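Local coordinates for protein quinoline 2-oxidoreductase large subunit (Pseudomonas putida, PDB 1T3Q) that probably hydroxylates quinoline at its 2-position, using a molybdenum centre held by a molybdopterin cytosine dinucleotide, at residues 178-183 with 314-319; 300-305 with 379-384. One frame throughout, in Å; residues are numbered along the deposited sequence.

Contact 1 of 2, residues 178-183 with 314-319; sequences PIFASS and ALENRS. With SO4 (sulfate ion), chain K.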
loop_
_atom_site.group_PDB
_atom_site.type_symbol
_atom_site.label_atom_id
_atom_site.label_comp_id
_atom_site.label_asym_id
_atom_site.label_seq_id
_atom_site.Cartn_x
_atom_site.Cartn_y
_atom_site.Cartn_z
ATOM N N PRO B 178 -37.634 51.612 -18.818
ATOM C CA PRO B 178 -38.269 52.125 -20.036
ATOM C C PRO B 178 -38.380 51.081 -21.148
ATOM O O PRO B 178 -39.304 51.133 -21.957
ATOM C CB PRO B 178 -37.387 53.314 -20.415
ATOM C CG PRO B 178 -36.051 52.957 -19.830
ATOM C CD PRO B 178 -36.417 52.372 -18.495
ATOM N N ILE B 179 -37.452 50.132 -21.194
ATOM C CA ILE B 179 -37.517 49.102 -22.226
ATOM C C ILE B 179 -38.710 48.180 -21.963
ATOM O O ILE B 179 -39.492 47.891 -22.869
ATOM C CB ILE B 179 -36.208 48.275 -22.287
ATOM C CG1 ILE B 179 -35.048 49.183 -22.706
ATOM C CG2 ILE B 179 -36.365 47.119 -23.275
ATOM C CD1 ILE B 179 -33.683 48.499 -22.766
ATOM N N PHE B 180 -38.859 47.729 -20.718
ATOM C CA PHE B 180 -39.976 46.858 -20.370
ATOM C C PHE B 180 -41.300 47.590 -20.501
ATOM O O PHE B 180 -42.335 46.979 -20.748
ATOM C CB PHE B 180 -39.830 46.320 -18.941
ATOM C CG PHE B 180 -38.886 45.168 -18.832
ATOM C CD1 PHE B 180 -37.524 45.377 -18.649
ATOM C CD2 PHE B 180 -39.353 43.861 -18.979
ATOM C CE1 PHE B 180 -36.638 44.302 -18.615
ATOM C CE2 PHE B 180 -38.474 42.783 -18.947
ATOM C CZ PHE B 180 -37.114 43.003 -18.766
ATOM N N ALA B 181 -41.263 48.907 -20.345
ATOM C CA ALA B 181 -42.477 49.701 -20.438
ATOM C C ALA B 181 -42.945 49.942 -21.869
ATOM O O ALA B 181 -44.140 50.126 -22.105
ATOM C CB ALA B 181 -42.273 51.034 -19.733
ATOM N N SER B 182 -42.019 49.923 -22.826
ATOM C CA SER B 182 -42.376 50.200 -24.217
ATOM C C SER B 182 -42.217 49.064 -25.220
ATOM O O SER B 182 -42.698 49.173 -26.351
ATOM C CB SER B 182 -41.576 51.406 -24.725
ATOM O OG SER B 182 -41.866 52.572 -23.973
ATOM N N SER B 183 -41.537 47.992 -24.828
ATOM C CA SER B 183 -41.338 46.864 -25.737
ATOM C C SER B 183 -42.664 46.249 -26.166
ATOM O O SER B 183 -43.653 46.311 -25.433
ATOM C CB SER B 183 -40.465 45.794 -25.074
ATOM O OG SER B 183 -41.076 45.300 -23.893
ATOM N N ALA B 314 -33.950 43.180 -23.954
ATOM C CA ALA B 314 -33.349 43.299 -22.635
ATOM C C ALA B 314 -33.623 42.098 -21.751
ATOM O O ALA B 314 -34.642 41.422 -21.889
ATOM C CB ALA B 314 -33.865 44.559 -21.947
ATOM N N LEU B 315 -32.695 41.841 -20.840
ATOM C CA LEU B 315 -32.845 40.751 -19.892
ATOM C C LEU B 315 -32.463 41.265 -18.515
ATOM O O LEU B 315 -31.373 41.805 -18.308
ATOM C CB LEU B 315 -31.961 39.561 -20.270
ATOM C CG LEU B 315 -32.087 38.341 -19.342
ATOM C CD1 LEU B 315 -31.609 37.096 -20.057
ATOM C CD2 LEU B 315 -31.281 38.565 -18.070
ATOM N N GLU B 316 -33.374 41.095 -17.572
ATOM C CA GLU B 316 -33.137 41.523 -16.203
ATOM C C GLU B 316 -33.163 40.288 -15.309
ATOM O O GLU B 316 -34.007 39.411 -15.491
ATOM C CB GLU B 316 -34.231 42.502 -15.787
ATOM C CG GLU B 316 -34.155 42.976 -14.356
ATOM C CD GLU B 316 -35.087 44.146 -14.101
ATOM O OE1 GLU B 316 -36.277 44.052 -14.477
ATOM O OE2 GLU B 316 -34.628 45.158 -13.525
ATOM N N ASN B 317 -32.235 40.206 -14.361
ATOM C CA ASN B 317 -32.217 39.063 -13.454
ATOM C C ASN B 317 -31.646 39.381 -12.088
ATOM O O ASN B 317 -30.511 39.838 -11.962
ATOM C CB ASN B 317 -31.426 37.893 -14.046
ATOM C CG ASN B 317 -31.603 36.603 -13.240
ATOM O OD1 ASN B 317 -30.633 35.919 -12.914
ATOM N ND2 ASN B 317 -32.848 36.268 -12.928
ATOM N N ARG B 318 -32.453 39.135 -11.066
ATOM C CA ARG B 318 -32.052 39.337 -9.679
ATOM C C ARG B 318 -31.910 37.908 -9.166
ATOM O O ARG B 318 -32.899 37.186 -9.036
ATOM C CB ARG B 318 -33.149 40.083 -8.919
ATOM C CG ARG B 318 -32.952 40.188 -7.414
ATOM C CD ARG B 318 -34.135 40.931 -6.801
ATOM N NE ARG B 318 -34.213 40.799 -5.348
ATOM C CZ ARG B 318 -33.396 41.401 -4.491
ATOM N NH1 ARG B 318 -32.427 42.190 -4.933
ATOM N NH2 ARG B 318 -33.552 41.210 -3.189
ATOM N N SER B 319 -30.677 37.497 -8.910
ATOM C CA SER B 319 -30.401 36.140 -8.462
ATOM C C SER B 319 -29.942 36.095 -7.009
ATOM O O SER B 319 -29.002 36.788 -6.628
ATOM C CB SER B 319 -29.330 35.527 -9.371
ATOM O OG SER B 319 -29.122 34.155 -9.089
HETATM S S SO4 K . -32.202 43.972 -1.091
HETATM O O1 SO4 K . -31.981 45.325 -1.643
HETATM O O2 SO4 K . -33.602 43.844 -0.642
HETATM O O3 SO4 K . -31.935 42.970 -2.135
HETATM O O4 SO4 K . -31.293 43.749 0.049
#
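The ring of F180 hangs over the start of strand segment 314-319 and lays one corner, CE1 and CZ, against the aliphatic root of E316. CE1 lies 4.1 Å from CB of E316, a loose van der Waals approach made obliquely to the ring. Beyond CG the glutamate chain runs extended, and its carboxylate plane is only 21° from that of the ring. OE1 of E316 just reaches the same corner, 4.2 Å from F180 CE1. R188 serves both groups: it makes a cation-pi contact with the phenylalanine and a long, weak ion pair with E316 OE1.

One residue earlier in the helix, I179 brings two methyls onto one. Its CG2 branch is set anti to the backbone N and touches CB of A314 at 3.8 Å, while CD1, at the end of the other branch, comes to 4.0 Å from that same A314 CB. A314 is buried beneath the helix, and CE1 of F180 stands 4.3 Å from A314 CB. The helix finishes just beyond, where I179 O accepts from both S182 N and S183 N.

Farther along the strand, R318 extends from CG to NE and offers the edge of its guanidinium to a sulfate, probably a leftover of crystallisation. NH2 and NH1 both bond to O3 in the guanidinium plane, R318 NH2 at 2.6 Å, and R168 binds the same ion.

In the fold, helix 177-182 lies over one face of the mixed sheet, near the start of strand 312-322, which it crosses at a steep angle of 118° between the short segments. I179 also meets A305 of strand 298-306 and A352 of strand 352-360, so the helix spans three adjacent strands.

Contact 2 of 2, residues 300-305 with 379-384; sequences NEMGLA and QIARET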
loop_
_atom_site.group_PDB
_atom_site.type_symbol
_atom_site.label_atom_id
_atom_site.label_comp_id
_atom_site.label_asym_id
_atom_site.label_seq_id
_atom_site.Cartn_x
_atom_site.Cartn_y
_atom_site.Cartn_z
ATOM N N ASN B 300 -34.423 33.276 -8.938
ATOM C CA ASN B 300 -34.100 34.159 -10.048
ATOM C C ASN B 300 -35.342 34.889 -10.523
ATOM O O ASN B 300 -36.238 34.290 -11.119
ATOM C CB ASN B 300 -33.481 33.386 -11.221
ATOM C CG ASN B 300 -32.084 32.877 -10.914
ATOM O OD1 ASN B 300 -31.904 31.752 -10.438
ATOM N ND2 ASN B 300 -31.086 33.712 -11.169
ATOM N N GLU B 301 -35.402 36.182 -10.226
ATOM C CA GLU B 301 -36.513 37.013 -10.653
ATOM C C GLU B 301 -36.037 37.541 -11.995
ATOM O O GLU B 301 -35.269 38.500 -12.061
ATOM C CB GLU B 301 -36.727 38.155 -9.662
ATOM C CG GLU B 301 -37.184 37.683 -8.299
ATOM C CD GLU B 301 -37.193 38.792 -7.271
ATOM O OE1 GLU B 301 -37.702 39.888 -7.586
ATOM O OE2 GLU B 301 -36.696 38.560 -6.146
ATOM N N MET B 302 -36.484 36.890 -13.060
ATOM C CA MET B 302 -36.058 37.243 -14.401
ATOM C C MET B 302 -37.135 37.882 -15.258
ATOM O O MET B 302 -38.319 37.569 -15.138
ATOM C CB MET B 302 -35.522 35.989 -15.097
ATOM C CG MET B 302 -34.800 36.246 -16.407
ATOM S SD MET B 302 -34.185 34.710 -17.138
ATOM C CE MET B 302 -32.734 34.423 -16.170
ATOM N N GLY B 303 -36.700 38.789 -16.127
ATOM C CA GLY B 303 -37.615 39.469 -17.023
ATOM C C GLY B 303 -36.957 39.560 -18.384
ATOM O O GLY B 303 -35.760 39.817 -18.480
ATOM N N LEU B 304 -37.732 39.328 -19.436
ATOM C CA LEU B 304 -37.222 39.390 -20.798
ATOM C C LEU B 304 -38.125 40.286 -21.630
ATOM O O LEU B 304 -39.338 40.102 -21.663
ATOM C CB LEU B 304 -37.180 37.986 -21.411
ATOM C CG LEU B 304 -36.702 37.839 -22.860
ATOM C CD1 LEU B 304 -35.237 38.237 -22.969
ATOM C CD2 LEU B 304 -36.883 36.386 -23.305
ATOM N N ALA B 305 -37.530 41.274 -22.283
ATOM C CA ALA B 305 -38.279 42.196 -23.128
ATOM C C ALA B 305 -37.920 41.852 -24.569
ATOM O O ALA B 305 -36.775 41.523 -24.855
ATOM C CB ALA B 305 -37.889 43.635 -22.813
ATOM N N GLN B 379 -30.469 28.950 -16.558
ATOM C CA GLN B 379 -30.778 28.262 -17.809
ATOM C C GLN B 379 -32.265 27.908 -17.789
ATOM O O GLN B 379 -32.979 28.128 -18.766
ATOM C CB GLN B 379 -29.924 26.994 -17.934
ATOM C CG GLN B 379 -30.088 26.219 -19.253
ATOM C CD GLN B 379 -29.462 26.923 -20.446
ATOM O OE1 GLN B 379 -28.557 27.748 -20.296
ATOM N NE2 GLN B 379 -29.922 26.579 -21.644
ATOM N N ILE B 380 -32.732 27.358 -16.668
ATOM C CA ILE B 380 -34.142 27.006 -16.523
ATOM C C ILE B 380 -35.028 28.234 -16.730
ATOM O O ILE B 380 -35.967 28.216 -17.523
ATOM C CB ILE B 380 -34.449 26.430 -15.107
ATOM C CG1 ILE B 380 -33.855 25.028 -14.968
ATOM C CG2 ILE B 380 -35.963 26.388 -14.870
ATOM C CD1 ILE B 380 -33.939 24.470 -13.558
ATOM N N ALA B 381 -34.718 29.301 -16.003
ATOM C CA ALA B 381 -35.491 30.534 -16.077
ATOM C C ALA B 381 -35.527 31.171 -17.466
ATOM O O ALA B 381 -36.602 31.484 -17.980
ATOM C CB ALA B 381 -34.950 31.537 -15.057
ATOM N N ARG B 382 -34.360 31.353 -18.075
ATOM C CA ARG B 382 -34.295 31.982 -19.395
ATOM C C ARG B 382 -34.954 31.148 -20.491
ATOM O O ARG B 382 -35.764 31.658 -21.256
ATOM C CB ARG B 382 -32.841 32.267 -19.788
ATOM C CG ARG B 382 -32.705 33.169 -21.015
ATOM C CD ARG B 382 -31.300 33.122 -21.587
ATOM N NE ARG B 382 -30.913 31.748 -21.878
ATOM C CZ ARG B 382 -30.013 31.061 -21.186
ATOM N NH1 ARG B 382 -29.740 29.808 -21.520
ATOM N NH2 ARG B 382 -29.368 31.633 -20.176
ATOM N N GLU B 383 -34.606 29.867 -20.573
ATOM C CA GLU B 383 -35.185 29.020 -21.607
ATOM C C GLU B 383 -36.698 28.910 -21.458
ATOM O O GLU B 383 -37.419 28.847 -22.452
ATOM C CB GLU B 383 -34.540 27.633 -21.590
ATOM C CG GLU B 383 -33.040 27.642 -21.917
ATOM C CD GLU B 383 -32.735 28.220 -23.298
ATOM O OE1 GLU B 383 -32.081 29.286 -23.379
ATOM O OE2 GLU B 383 -33.150 27.609 -24.306
ATOM N N THR B 384 -37.180 28.894 -20.220
ATOM C CA THR B 384 -38.615 28.812 -19.981
ATOM C C THR B 384 -39.302 30.100 -20.438
ATOM O O THR B 384 -40.387 30.063 -21.016
ATOM C CB THR B 384 -38.919 28.555 -18.485
ATOM O OG1 THR B 384 -38.472 27.239 -18.130
ATOM C CG2 THR B 384 -40.414 28.660 -18.208
#
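M302 reaches from strand 298-306 to helix 375-393, and its thioether carries this helix-on-sheet packing in the molybdopterin cofactor-binding region of the xanthine dehydrogenase family. Starting from CB, which points at the helix, the chain places CG anti to the backbone N (chi1 -169°) and stays straight to the sulfur. SD then settles on the helix backbone between A381 and R382: it is 3.5 Å from R382 N and equally near R382 CA, with CB of R382 at 3.8 Å. A bend at the last torsion of M302, chi3 -79°, turns its CE onto the neighbouring residue, where it packs 3.8 Å from CB of A381. The sulfur rests mainly on main chain and the methyl mainly on the alanine, though each also grazes the other's partner. All three residues are buried, and the contact rests on van der Waals packing. I344 and L385 also lie against M302, and F191 of strand 185-193 packs on A381.

R382 touches the methionine only near its backbone; its bent chain carries the guanidinium elsewhere, back along the helix surface. There NE and NH1 hold E383 side-on, both ending on the single oxygen OE1. NE uses the anti lone pair of that oxygen, whereas NH1 meets it from the anti side but 33° out of the carboxylate plane. NH1 also donates to Q379 OE1 at 2.7 Å, and NH2 bonds to I344 O, so the buried charge is widely satisfied and the guanidinium fixed in its rotation. E383 OE2 has a second arginine, R401.

Two residues on from R382, T384 folds its hydroxyl back on its own helix: OG1 donates to I380 O at 2.8 Å, from the face of that carbonyl opposite to the one used by T384 N.

Contacts 1 and 2 lie with their centres about 11 Å apart, on the same side of the chain's centre. They share one mixed sheet, in which strands 298-306 and 312-322, consecutive in the chain, pair antiparallel. Along the sequence the segments come in the order 178-183, 300-305, 314-319, 379-384, so the two contacts interleave. The strands are joined directly: G303 N lies 2.8 Å from E316 O, and N300 ND2 lies 2.8 Å from N317 OD1, both probable hydrogen bonds. Helix 177-182 packs on strand 312-322 and helix 375-393 on strand 298-306, so the two helices, far apart in sequence, pack on opposite faces of this one hairpin within the cofactor-binding region.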